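PDB 2NR9: rhomboid protease GlpG from Haemophilus influenzae, which acts as an intramembrane serine protease that probably cleaves type-1 transmembrane domains with a catalytic serine–histidine dyad contributed by two different transmembrane helices. Local coordinates for residues A[12-16]-A[70-74]; A[116-121]-A[168-173]; A[129-133]-A[184-188]. The protein carries 2 engineered substitutions. The contacts are given in a common frame with arbitrary orientation. Residue numbers count along the deposited sequence, not the author numbering.

Contact 1. Residues A[12-16]-A[70-74]; sequences TLILT and LSWFF
Two transmembrane helices of the rhomboid helical bundle, 10-27 and 63-84, pack antiparallel here. Both segments are helical throughout. Their short axes approach to 10.3 Å with N-to-C directions 166° apart, and the register pairs T16 with L70 and T12 with F74, each at a CA–CA distance of 6.2 Å. The spacing leaves room for side chains between the backbones, and no hydrogen bond crosses; the interface buries 383 Å². L70 (chi1 m, chi2 t) directs its CB toward helix 10-27 and sets CD1 3.6 Å from T16 CG2; it also touches a bound PQE molecule. W72 faces helix 116-131. F73 takes the t rotamer, which carries its ring across to the partner: CZ is 3.6 Å from L15 CD1, while T12 O, 4.0 Å from CE2, and T16 OG1, 3.9 Å from CD2, lie at the ring edge. F74, also t, brings its ring up to T12, L13 and T16, with T16 OG1 and L13 CD2 at its edge. Its CD1 is 3.8 Å from T12 CG2, and its CE1 is 3.3 Å from CD2 of L13 (m, t), a tight apolar contact in the L13 conformer given here, one of two deposited. Both threonine hydroxyls have partners: T12 OG1 bonds to E81, farther along helix 63-84, and T16 (m) turns its hydroxyl back on its own helix, OG1 donating to T12 O at 2.8 Å, with that same OG1 3.7 Å from F74 CD1.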
ATOM      1  N   THR A  12     -11.499   0.238  -1.193  1.00 43.43           N
ATOM      2  CA  THR A  12     -10.684  -0.926  -1.551  1.00 46.12           C
ATOM      3  C   THR A  12     -11.024  -1.355  -2.970  1.00 46.38           C
ATOM      4  O   THR A  12     -10.143  -1.505  -3.820  1.00 48.36           O
ATOM      5  CB  THR A  12     -10.980  -2.126  -0.616  1.00 46.17           C
ATOM      6  OG1 THR A  12     -10.633  -1.789   0.733  1.00 47.34           O
ATOM      7  CG2 THR A  12     -10.193  -3.345  -1.047  1.00 47.72           C
ATOM      8  N   LEU A  13     -12.313  -1.559  -3.212  1.00 46.32           N
ATOM      9  CA  LEU A  13     -12.810  -1.966  -4.516  1.00 46.85           C
ATOM     10  C   LEU A  13     -12.443  -0.982  -5.616  1.00 46.93           C
ATOM     11  O   LEU A  13     -11.982  -1.386  -6.673  1.00 47.58           O
ATOM     12  CB  LEU A  13     -14.321  -2.205  -4.468  0.65 46.68           C
ATOM     13  CG  LEU A  13     -14.709  -3.497  -3.747  0.65 46.76           C
ATOM     14  CD1 LEU A  13     -16.183  -3.522  -3.402  0.65 47.04           C
ATOM     15  CD2 LEU A  13     -14.326  -4.702  -4.596  0.65 47.35           C
ATOM     16  N   ILE A  14     -12.654   0.310  -5.371  1.00 45.88           N
ATOM     17  CA  ILE A  14     -12.308   1.331  -6.363  1.00 46.98           C
ATOM     18  C   ILE A  14     -10.820   1.315  -6.726  1.00 47.52           C
ATOM     19  O   ILE A  14     -10.458   1.452  -7.898  1.00 49.07           O
ATOM     20  CB  ILE A  14     -12.689   2.754  -5.899  1.00 48.61           C
ATOM     21  CG1 ILE A  14     -14.206   2.955  -5.966  1.00 48.96           C
ATOM     22  CG2 ILE A  14     -11.999   3.792  -6.773  1.00 49.07           C
ATOM     23  CD1 ILE A  14     -14.656   4.355  -5.577  1.00 49.59           C
ATOM     24  N   LEU A  15      -9.959   1.179  -5.717  1.00 46.52           N
ATOM     25  CA  LEU A  15      -8.509   1.167  -5.946  1.00 46.87           C
ATOM     26  C   LEU A  15      -8.047  -0.100  -6.664  1.00 47.56           C
ATOM     27  O   LEU A  15      -7.181  -0.053  -7.550  1.00 49.10           O
ATOM     28  CB  LEU A  15      -7.747   1.358  -4.628  1.00 46.63           C
ATOM     29  CG  LEU A  15      -7.843   2.755  -4.011  1.00 48.10           C
ATOM     30  CD1 LEU A  15      -7.229   2.785  -2.613  1.00 48.68           C
ATOM     31  CD2 LEU A  15      -7.184   3.793  -4.921  1.00 47.60           C
ATOM     32  N   THR A  16      -8.632  -1.229  -6.300  1.00 47.12           N
ATOM     33  CA  THR A  16      -8.297  -2.484  -6.958  1.00 48.48           C
ATOM     34  C   THR A  16      -8.711  -2.431  -8.430  1.00 48.11           C
ATOM     35  O   THR A  16      -7.901  -2.691  -9.327  1.00 48.56           O
ATOM     36  CB  THR A  16      -8.969  -3.667  -6.255  1.00 48.69           C
ATOM     37  OG1 THR A  16      -8.602  -3.661  -4.865  1.00 49.12           O
ATOM     38  CG2 THR A  16      -8.546  -4.983  -6.891  1.00 49.33           C
ATOM     39  N   LEU A  70      -2.471  -6.782  -5.591  1.00 51.91           N
ATOM     40  CA  LEU A  70      -3.925  -6.669  -5.438  1.00 50.63           C
ATOM     41  C   LEU A  70      -4.543  -7.685  -4.482  1.00 50.97           C
ATOM     42  O   LEU A  70      -5.532  -7.383  -3.816  1.00 51.23           O
ATOM     43  CB  LEU A  70      -4.640  -6.697  -6.794  1.00 49.74           C
ATOM     44  CG  LEU A  70      -4.488  -5.419  -7.623  1.00 50.14           C
ATOM     45  CD1 LEU A  70      -5.531  -5.359  -8.728  1.00 50.35           C
ATOM     46  CD2 LEU A  70      -4.622  -4.207  -6.721  1.00 48.78           C
ATOM     47  N   SER A  71      -4.012  -8.908  -4.472  1.00 50.94           N
ATOM     48  CA  SER A  71      -4.498  -9.941  -3.550  1.00 51.28           C
ATOM     49  C   SER A  71      -4.340  -9.460  -2.111  1.00 51.20           C
ATOM     50  O   SER A  71      -5.302  -9.420  -1.348  1.00 52.19           O
ATOM     51  CB  SER A  71      -3.720 -11.247  -3.733  1.00 51.59           C
ATOM     52  OG  SER A  71      -3.829 -11.742  -5.058  1.00 53.63           O
ATOM     53  N   TRP A  72      -3.107  -9.112  -1.749  1.00 50.55           N
ATOM     54  CA  TRP A  72      -2.795  -8.640  -0.408  1.00 51.40           C
ATOM     55  C   TRP A  72      -3.518  -7.339  -0.046  1.00 51.11           C
ATOM     56  O   TRP A  72      -4.010  -7.193   1.072  1.00 51.50           O
ATOM     57  CB  TRP A  72      -1.282  -8.497  -0.229  1.00 54.08           C
ATOM     58  CG  TRP A  72      -0.571  -9.810  -0.095  1.00 56.50           C
ATOM     59  CD1 TRP A  72      -0.232 -10.668  -1.102  1.00 57.71           C
ATOM     60  CD2 TRP A  72      -0.111 -10.414   1.118  1.00 57.88           C
ATOM     61  NE1 TRP A  72       0.407 -11.772  -0.588  1.00 58.76           N
ATOM     62  CE2 TRP A  72       0.498 -11.637   0.773  1.00 58.77           C
ATOM     63  CE3 TRP A  72      -0.152 -10.038   2.465  1.00 58.89           C
ATOM     64  CZ2 TRP A  72       1.053 -12.491   1.725  1.00 59.77           C
ATOM     65  CZ3 TRP A  72       0.405 -10.883   3.408  1.00 59.53           C
ATOM     66  CH2 TRP A  72       1.002 -12.094   3.035  1.00 59.87           C
ATOM     67  N   PHE A  73      -3.586  -6.399  -0.987  1.00 49.80           N
ATOM     68  CA  PHE A  73      -4.292  -5.132  -0.736  1.00 50.21           C
ATOM     69  C   PHE A  73      -5.800  -5.333  -0.601  1.00 50.12           C
ATOM     70  O   PHE A  73      -6.445  -4.685   0.220  1.00 49.45           O
ATOM     71  CB  PHE A  73      -4.005  -4.091  -1.829  1.00 49.96           C
ATOM     72  CG  PHE A  73      -4.716  -2.759  -1.610  1.00 51.10           C
ATOM     73  CD1 PHE A  73      -4.217  -1.830  -0.712  1.00 50.34           C
ATOM     74  CD2 PHE A  73      -5.883  -2.452  -2.302  1.00 51.05           C
ATOM     75  CE1 PHE A  73      -4.860  -0.616  -0.511  1.00 51.12           C
ATOM     76  CE2 PHE A  73      -6.537  -1.241  -2.099  1.00 50.82           C
ATOM     77  CZ  PHE A  73      -6.021  -0.322  -1.212  1.00 51.10           C
ATOM     78  N   PHE A  74      -6.367  -6.223  -1.412  1.00 49.57           N
ATOM     79  CA  PHE A  74      -7.802  -6.438  -1.358  1.00 49.66           C
ATOM     80  C   PHE A  74      -8.196  -7.025  -0.008  1.00 49.18           C
ATOM     81  O   PHE A  74      -9.112  -6.533   0.650  1.00 48.25           O
ATOM     82  CB  PHE A  74      -8.274  -7.334  -2.506  1.00 50.91           C
ATOM     83  CG  PHE A  74      -9.771  -7.412  -2.633  1.00 51.70           C
ATOM     84  CD1 PHE A  74     -10.477  -6.410  -3.283  1.00 52.03           C
ATOM     85  CD2 PHE A  74     -10.472  -8.477  -2.093  1.00 51.44           C
ATOM     86  CE1 PHE A  74     -11.864  -6.465  -3.385  1.00 51.76           C
ATOM     87  CE2 PHE A  74     -11.854  -8.539  -2.193  1.00 52.11           C
ATOM     88  CZ  PHE A  74     -12.549  -7.531  -2.844  1.00 51.65           C
TER

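Contact 2. Residues A[116-121]-A[168-173]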
ATOM      1  N   SER A 116       2.984  -2.002  -3.985  1.00 47.24           N
ATOM      2  CA  SER A 116       3.642  -2.742  -2.883  1.00 49.32           C
ATOM      3  C   SER A 116       4.052  -1.896  -1.668  1.00 49.27           C
ATOM      4  O   SER A 116       4.032  -2.377  -0.539  1.00 49.38           O
ATOM      5  CB  SER A 116       4.805  -3.610  -3.388  1.00 50.07           C
ATOM      6  OG  SER A 116       5.798  -2.829  -4.022  1.00 52.92           O
ATOM      7  N   GLY A 117       4.386  -0.631  -1.899  1.00 48.88           N
ATOM      8  CA  GLY A 117       4.712   0.278  -0.805  1.00 47.42           C
ATOM      9  C   GLY A 117       3.482   0.537   0.053  1.00 46.47           C
ATOM     10  O   GLY A 117       3.585   0.688   1.270  1.00 46.40           O
ATOM     11  N   VAL A 118       2.318   0.600  -0.590  1.00 45.35           N
ATOM     12  CA  VAL A 118       1.051   0.783   0.122  1.00 43.75           C
ATOM     13  C   VAL A 118       0.658  -0.507   0.843  1.00 41.90           C
ATOM     14  O   VAL A 118       0.162  -0.473   1.977  1.00 42.62           O
ATOM     15  CB  VAL A 118      -0.082   1.216  -0.834  1.00 44.67           C
ATOM     16  CG1 VAL A 118      -1.408   1.333  -0.082  1.00 44.11           C
ATOM     17  CG2 VAL A 118       0.265   2.540  -1.499  1.00 45.19           C
ATOM     18  N   VAL A 119       0.938  -1.642   0.208  1.00 40.65           N
ATOM     19  CA  VAL A 119       0.641  -2.948   0.788  1.00 40.60           C
ATOM     20  C   VAL A 119       1.351  -3.119   2.131  1.00 40.79           C
ATOM     21  O   VAL A 119       0.737  -3.497   3.119  1.00 43.76           O
ATOM     22  CB  VAL A 119       1.037  -4.111  -0.175  1.00 41.15           C
ATOM     23  CG1 VAL A 119       0.866  -5.446   0.507  1.00 40.22           C
ATOM     24  CG2 VAL A 119       0.198  -4.060  -1.448  1.00 40.98           C
ATOM     25  N   TYR A 120       2.647  -2.831   2.160  1.00 41.71           N
ATOM     26  CA  TYR A 120       3.415  -2.900   3.396  1.00 42.67           C
ATOM     27  C   TYR A 120       2.921  -1.944   4.474  1.00 43.23           C
ATOM     28  O   TYR A 120       2.884  -2.298   5.652  1.00 44.30           O
ATOM     29  CB  TYR A 120       4.910  -2.739   3.125  1.00 45.99           C
ATOM     30  CG  TYR A 120       5.520  -4.009   2.602  1.00 48.64           C
ATOM     31  CD1 TYR A 120       5.542  -4.281   1.241  1.00 50.01           C
ATOM     32  CD2 TYR A 120       5.914  -5.015   3.474  1.00 49.71           C
ATOM     33  CE1 TYR A 120       6.033  -5.487   0.757  1.00 51.05           C
ATOM     34  CE2 TYR A 120       6.408  -6.224   3.001  1.00 51.42           C
ATOM     35  CZ  TYR A 120       6.460  -6.453   1.640  1.00 51.44           C
ATOM     36  OH  TYR A 120       6.955  -7.646   1.163  1.00 53.03           O
ATOM     37  N   ALA A 121       2.528  -0.739   4.076  1.00 43.15           N
ATOM     38  CA  ALA A 121       1.945   0.194   5.029  1.00 43.92           C
ATOM     39  C   ALA A 121       0.667  -0.434   5.586  1.00 44.80           C
ATOM     40  O   ALA A 121       0.435  -0.440   6.795  1.00 44.89           O
ATOM     41  CB  ALA A 121       1.636   1.516   4.354  1.00 43.30           C
ATOM     42  N   ALA A 168      10.860   1.353  -0.655  1.00 51.86           N
ATOM     43  CA  ALA A 168       9.426   1.591  -0.644  1.00 51.04           C
ATOM     44  C   ALA A 168       8.742   0.639   0.328  1.00 49.63           C
ATOM     45  O   ALA A 168       7.851   1.031   1.069  1.00 49.89           O
ATOM     46  CB  ALA A 168       8.852   1.421  -2.043  1.00 49.51           C
ATOM     47  N   HIS A 169       9.196  -0.604   0.355  1.00 49.66           N
ATOM     48  CA  HIS A 169       8.606  -1.604   1.232  1.00 50.04           C
ATOM     49  C   HIS A 169       8.855  -1.309   2.702  1.00 48.55           C
ATOM     50  O   HIS A 169       7.935  -1.383   3.528  1.00 46.16           O
ATOM     51  CB  HIS A 169       9.111  -3.003   0.884  1.00 51.44           C
ATOM     52  CG  HIS A 169       8.776  -3.431  -0.507  1.00 53.62           C
ATOM     53  ND1 HIS A 169       9.600  -4.246  -1.255  1.00 54.29           N
ATOM     54  CD2 HIS A 169       7.760  -3.072  -1.325  1.00 54.29           C
ATOM     55  CE1 HIS A 169       9.055  -4.445  -2.442  1.00 54.43           C
ATOM     56  NE2 HIS A 169       7.945  -3.732  -2.516  1.00 54.95           N
ATOM     57  N   ILE A 170      10.097  -0.955   3.020  1.00 47.53           N
ATOM     58  CA  ILE A 170      10.486  -0.663   4.390  1.00 48.35           C
ATOM     59  C   ILE A 170       9.864   0.624   4.910  1.00 47.70           C
ATOM     60  O   ILE A 170       9.311   0.645   6.006  1.00 48.51           O
ATOM     61  CB  ILE A 170      12.014  -0.633   4.558  1.00 49.97           C
ATOM     62  CG1 ILE A 170      12.601  -2.006   4.221  1.00 51.13           C
ATOM     63  CG2 ILE A 170      12.381  -0.251   5.976  1.00 50.69           C
ATOM     64  CD1 ILE A 170      14.063  -2.160   4.594  1.00 52.11           C
ATOM     65  N   SER A 171       9.909   1.688   4.114  1.00 46.68           N
ATOM     66  CA  SER A 171       9.278   2.934   4.532  1.00 47.00           C
ATOM     67  C   SER A 171       7.769   2.734   4.643  1.00 47.40           C
ATOM     68  O   SER A 171       7.116   3.363   5.465  1.00 46.67           O
ATOM     69  CB  SER A 171       9.608   4.078   3.572  1.00 46.87           C
ATOM     70  OG  SER A 171       9.190   3.781   2.262  1.00 47.74           O
ATOM     71  N   GLY A 172       7.230   1.823   3.833  1.00 48.19           N
ATOM     72  CA  GLY A 172       5.798   1.510   3.864  1.00 48.02           C
ATOM     73  C   GLY A 172       5.421   0.852   5.173  1.00 48.29           C
ATOM     74  O   GLY A 172       4.503   1.285   5.855  1.00 47.94           O
ATOM     75  N   LEU A 173       6.177  -0.170   5.549  1.00 49.81           N
ATOM     76  CA  LEU A 173       5.955  -0.869   6.803  1.00 48.84           C
ATOM     77  C   LEU A 173       6.033   0.122   7.961  1.00 48.72           C
ATOM     78  O   LEU A 173       5.183   0.125   8.856  1.00 49.50           O
ATOM     79  CB  LEU A 173       7.019  -1.950   6.974  1.00 48.73           C
ATOM     80  CG  LEU A 173       6.871  -2.927   8.132  1.00 49.09           C
ATOM     81  CD1 LEU A 173       5.542  -3.666   8.034  1.00 48.98           C
ATOM     82  CD2 LEU A 173       8.043  -3.904   8.144  1.00 48.25           C
TER
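The side chains of S116 and H169 meet between two roughly parallel helices: S116, in the p rotamer, places OG 2.8 Å from NE2 of H169, in a hydrogen bond that either atom could donate, although the position of OG is less certain than most. H169 (chi1 m, chi2 147°) presents the edge of its imidazole to the serine, and Y120 (chi1 m, chi2 88°) packs against it: H169 CB lies over the face of the phenol ring, 4.0 Å from the centroid in a CH-pi contact, and the two rings are oblique, planes at 38°. L173 (t, p) adds a looser contact, its CB 4.5 Å from Y120 CB. Beyond the dyad, small residues let the backbones touch. The axes come within 7.0 Å at a signed crossing angle of -31°, and a CB on G172 would fall 2.3 Å from G117 O, a clash. Instead G172 CA approaches G117 O at 3.5 Å, and A121 CA reaches G172 O at 2.9 Å, both CA-H...O contacts. With G117/A121 facing A168/G172, this is GxxxA-type packing, as in GASright transmembrane pairs, and it brings together the serine–histidine catalytic dyad of a rhomboid protease.

Contact 3. Residues A[129-133]-A[184-188]. With PA6 ((R)-2-(formyloxy)-3-(phosphonooxy)propyl pentanoate), chain D.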
ATOM      1  N   ARG A 129      -1.803  -3.057  14.995  1.00 59.75           N
ATOM      2  CA  ARG A 129      -3.151  -2.917  15.525  1.00 60.88           C
ATOM      3  C   ARG A 129      -3.587  -4.232  16.147  1.00 60.95           C
ATOM      4  O   ARG A 129      -4.064  -4.267  17.276  1.00 60.08           O
ATOM      5  CB  ARG A 129      -4.121  -2.504  14.424  1.00 61.51           C
ATOM      6  CG  ARG A 129      -4.285  -1.007  14.264  1.00 62.21           C
ATOM      7  CD  ARG A 129      -5.092  -0.440  15.417  1.00 62.43           C
ATOM      8  NE  ARG A 129      -5.748   0.807  15.051  1.00 63.10           N
ATOM      9  CZ  ARG A 129      -6.668   1.413  15.788  1.00 62.52           C
ATOM     10  NH1 ARG A 129      -7.051   0.886  16.946  1.00 62.00           N
ATOM     11  NH2 ARG A 129      -7.215   2.543  15.364  1.00 62.56           N
ATOM     12  N   ASP A 130      -3.410  -5.316  15.401  1.00 62.40           N
ATOM     13  CA  ASP A 130      -3.744  -6.646  15.890  1.00 64.20           C
ATOM     14  C   ASP A 130      -2.937  -6.949  17.153  1.00 65.60           C
ATOM     15  O   ASP A 130      -3.483  -7.383  18.166  1.00 65.40           O
ATOM     16  CB  ASP A 130      -3.435  -7.688  14.817  1.00 64.57           C
ATOM     17  CG  ASP A 130      -3.801  -9.090  15.248  1.00 65.37           C
ATOM     18  OD1 ASP A 130      -2.931  -9.982  15.157  1.00 65.66           O
ATOM     19  OD2 ASP A 130      -4.935  -9.289  15.734  1.00 65.47           O
ATOM     20  N   LYS A 131      -1.630  -6.719  17.070  1.00 66.95           N
ATOM     21  CA  LYS A 131      -0.712  -6.931  18.189  1.00 68.41           C
ATOM     22  C   LYS A 131      -1.116  -6.165  19.453  1.00 68.49           C
ATOM     23  O   LYS A 131      -1.027  -6.694  20.562  1.00 68.52           O
ATOM     24  CB  LYS A 131       0.716  -6.555  17.769  1.00 69.51           C
ATOM     25  CG  LYS A 131       1.650  -6.173  18.912  1.00 71.20           C
ATOM     26  CD  LYS A 131       1.897  -7.326  19.872  1.00 72.53           C
ATOM     27  CE  LYS A 131       2.804  -6.886  21.021  1.00 73.12           C
ATOM     28  NZ  LYS A 131       2.970  -7.956  22.047  1.00 73.66           N
ATOM     29  N   LEU A 132      -1.589  -4.935  19.280  1.00 68.38           N
ATOM     30  CA  LEU A 132      -1.949  -4.093  20.421  1.00 69.86           C
ATOM     31  C   LEU A 132      -3.365  -4.348  20.940  1.00 72.67           C
ATOM     32  O   LEU A 132      -3.590  -5.260  21.727  1.00 72.91           O
ATOM     33  CB  LEU A 132      -1.763  -2.611  20.080  1.00 68.34           C
ATOM     34  CG  LEU A 132      -0.340  -2.165  19.723  1.00 67.33           C
ATOM     35  CD1 LEU A 132      -0.307  -0.680  19.390  1.00 66.71           C
ATOM     36  CD2 LEU A 132       0.624  -2.486  20.860  1.00 67.18           C
ATOM     37  N   ASN A 133      -4.307  -3.521  20.501  1.00 76.14           N
ATOM     38  CA  ASN A 133      -5.696  -3.631  20.926  1.00 79.04           C
ATOM     39  C   ASN A 133      -6.353  -4.918  20.428  1.00 80.92           C
ATOM     40  O   ASN A 133      -7.558  -4.950  20.181  1.00 81.09           O
ATOM     41  CB  ASN A 133      -6.491  -2.420  20.429  1.00 79.69           C
ATOM     42  CG  ASN A 133      -5.845  -1.096  20.811  1.00 79.83           C
ATOM     43  OD1 ASN A 133      -6.181  -0.048  20.260  1.00 80.08           O
ATOM     44  ND2 ASN A 133      -4.902  -1.143  21.746  1.00 80.17           N
ATOM     45  N   SER A 184      -3.816   3.269  17.891  1.00 59.84           N
ATOM     46  CA  SER A 184      -4.005   2.399  19.035  1.00 61.36           C
ATOM     47  C   SER A 184      -4.010   3.255  20.300  1.00 62.42           C
ATOM     48  O   SER A 184      -4.884   3.110  21.155  1.00 62.63           O
ATOM     49  CB  SER A 184      -2.892   1.353  19.099  1.00 61.20           C
ATOM     50  OG  SER A 184      -3.032   0.530  20.245  1.00 62.79           O
ATOM     51  N   LYS A 185      -3.060   4.185  20.383  1.00 63.03           N
ATOM     52  CA  LYS A 185      -2.967   5.086  21.529  1.00 64.48           C
ATOM     53  C   LYS A 185      -4.200   5.969  21.670  1.00 64.85           C
ATOM     54  O   LYS A 185      -4.770   6.079  22.754  1.00 64.70           O
ATOM     55  CB  LYS A 185      -1.721   5.974  21.446  1.00 65.10           C
ATOM     56  CG  LYS A 185      -1.721   7.071  22.503  1.00 66.23           C
ATOM     57  CD  LYS A 185      -0.541   8.021  22.387  1.00 67.10           C
ATOM     58  CE  LYS A 185      -0.698   9.178  23.381  1.00 67.46           C
ATOM     59  NZ  LYS A 185       0.502  10.079  23.418  1.00 67.84           N
ATOM     60  N   LEU A 186      -4.569   6.645  20.585  1.00 65.47           N
ATOM     61  CA  LEU A 186      -5.726   7.544  20.592  1.00 65.27           C
ATOM     62  C   LEU A 186      -6.995   6.810  21.004  1.00 65.60           C
ATOM     63  O   LEU A 186      -7.891   7.389  21.613  1.00 64.75           O
ATOM     64  CB  LEU A 186      -5.906   8.203  19.222  1.00 65.01           C
ATOM     65  CG  LEU A 186      -4.745   9.095  18.771  1.00 64.92           C
ATOM     66  CD1 LEU A 186      -5.022   9.690  17.397  1.00 64.67           C
ATOM     67  CD2 LEU A 186      -4.491  10.196  19.797  1.00 64.92           C
ATOM     68  N   ARG A 187      -7.057   5.532  20.647  1.00 65.86           N
ATOM     69  CA  ARG A 187      -8.170   4.655  20.994  1.00 65.91           C
ATOM     70  C   ARG A 187      -8.235   4.472  22.516  1.00 66.72           C
ATOM     71  O   ARG A 187      -9.254   4.752  23.146  1.00 66.18           O
ATOM     72  CB  ARG A 187      -7.964   3.298  20.308  1.00 65.41           C
ATOM     73  CG  ARG A 187      -8.979   2.231  20.647  1.00 65.71           C
ATOM     74  CD  ARG A 187     -10.340   2.562  20.098  1.00 65.28           C
ATOM     75  NE  ARG A 187     -11.271   1.453  20.269  1.00 65.48           N
ATOM     76  CZ  ARG A 187     -12.562   1.513  19.977  1.00 65.43           C
ATOM     77  NH1 ARG A 187     -13.085   2.638  19.512  1.00 65.47           N
ATOM     78  NH2 ARG A 187     -13.337   0.452  20.163  1.00 65.73           N
ATOM     79  N   LYS A 188      -7.131   4.004  23.092  1.00 67.91           N
ATOM     80  CA  LYS A 188      -7.021   3.796  24.535  1.00 69.10           C
ATOM     81  C   LYS A 188      -7.336   5.068  25.323  1.00 69.62           C
ATOM     82  O   LYS A 188      -8.107   5.040  26.286  1.00 69.38           O
ATOM     83  CB  LYS A 188      -5.610   3.315  24.885  1.00 70.13           C
ATOM     84  CG  LYS A 188      -5.285   3.351  26.370  1.00 70.92           C
ATOM     85  CD  LYS A 188      -3.789   3.176  26.607  1.00 71.98           C
ATOM     86  CE  LYS A 188      -3.420   3.432  28.065  1.00 72.55           C
ATOM     87  NZ  LYS A 188      -1.941   3.390  28.290  1.00 73.03           N
TER
HETATM   88  O32 PA6 D 203       4.568  13.550  18.633  1.00127.34           O
HETATM   89  C31 PA6 D 203       4.005  12.535  18.251  1.00127.41           C
HETATM   90  C32 PA6 D 203       4.541  11.171  18.615  1.00127.55           C
HETATM   91  C33 PA6 D 203       4.050  10.783  20.005  1.00127.72           C
HETATM   92  C34 PA6 D 203       3.103   9.590  19.943  1.00127.81           C
HETATM   93  C35 PA6 D 203       3.621   8.531  18.994  1.00127.86           C
HETATM   94  O31 PA6 D 203       2.805  12.651  17.436  1.00127.26           O
HETATM   95  C3  PA6 D 203       2.241  13.931  17.163  1.00127.07           C
HETATM   96  C2  PA6 D 203       1.079  13.780  16.187  1.00126.94           C
HETATM   97  O21 PA6 D 203       1.568  13.326  14.924  1.00126.92           O
HETATM   98  C21 PA6 D 203       2.445  12.167  14.845  1.00126.84           C
HETATM   99  O22 PA6 D 203       2.988  11.878  13.791  1.00126.71           O
HETATM  100  C1  PA6 D 203       0.063  12.782  16.737  1.00126.93           C
HETATM  101  O11 PA6 D 203       0.020  12.864  18.161  1.00126.96           O
HETATM  102  P   PA6 D 203      -0.769  11.754  19.024  1.00126.95           P
HETATM  103  O13 PA6 D 203       0.305  10.774  19.433  1.00126.91           O
HETATM  104  O14 PA6 D 203      -1.367  12.532  20.172  1.00126.94           O
HETATM  105  O12 PA6 D 203      -1.785  11.199  18.054  1.00127.00           O
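A charged guanidinium resting on backbone carbon is the oddest feature here: R129 lays one face of its planar group over S184 CA, with NH1 at 4.0 Å, and NH1 also comes 4.2 Å from CB of a second arginine, R187. The side chain gets there by bending near its base (chi1 -91°, chi2 m) and then running out straight, and NE is tied weakly to Y125 OH. L132 is the first residue to leave helical geometry, and both L132 and N133 point CB toward helix 166-191. There S184, in the t rotamer, takes most of the contact: its OG is 3.1 Å from L132 CD1 and 2.9 Å from N133 ND2, while N133 OD1 sits 3.6 Å from R187 CG. Farther round that helix, L186 CD2 lies 3.4 Å from the phosphate oxygen O12 of PA6. Neither arginine meets an acidic partner across these segments, so no salt bridge joins them at this predicted cytoplasmic end; S184 is instead met closely by the side chains of L132 and N133, and by the guanidinium of R129 over its CA.

How the contacts relate
Contact 1 closes before contact 2 opens, whereas contacts 2 and 3 interleave along the chain, because both join helix 116-131 to helix 166-191. Contact 2 lies where helix 116-131 begins and contact 3 where it ends, with centres 20 Å apart and nearest atoms about 9 Å apart. Contact 1, on helices 10-27 and 63-84, is 15 Å from contact 2 and 24 Å from contact 3, centre to centre. It touches contact 2 directly: W72 CB packs 3.8 Å from V119 CG1, and F73 CE1 4.0 Å from V118 CG1. Helix 116-131, which carries the nucleophile, is thus packed against helix 63-84 as well as the histidine-bearing helix, placing the dyad deep within the bundle.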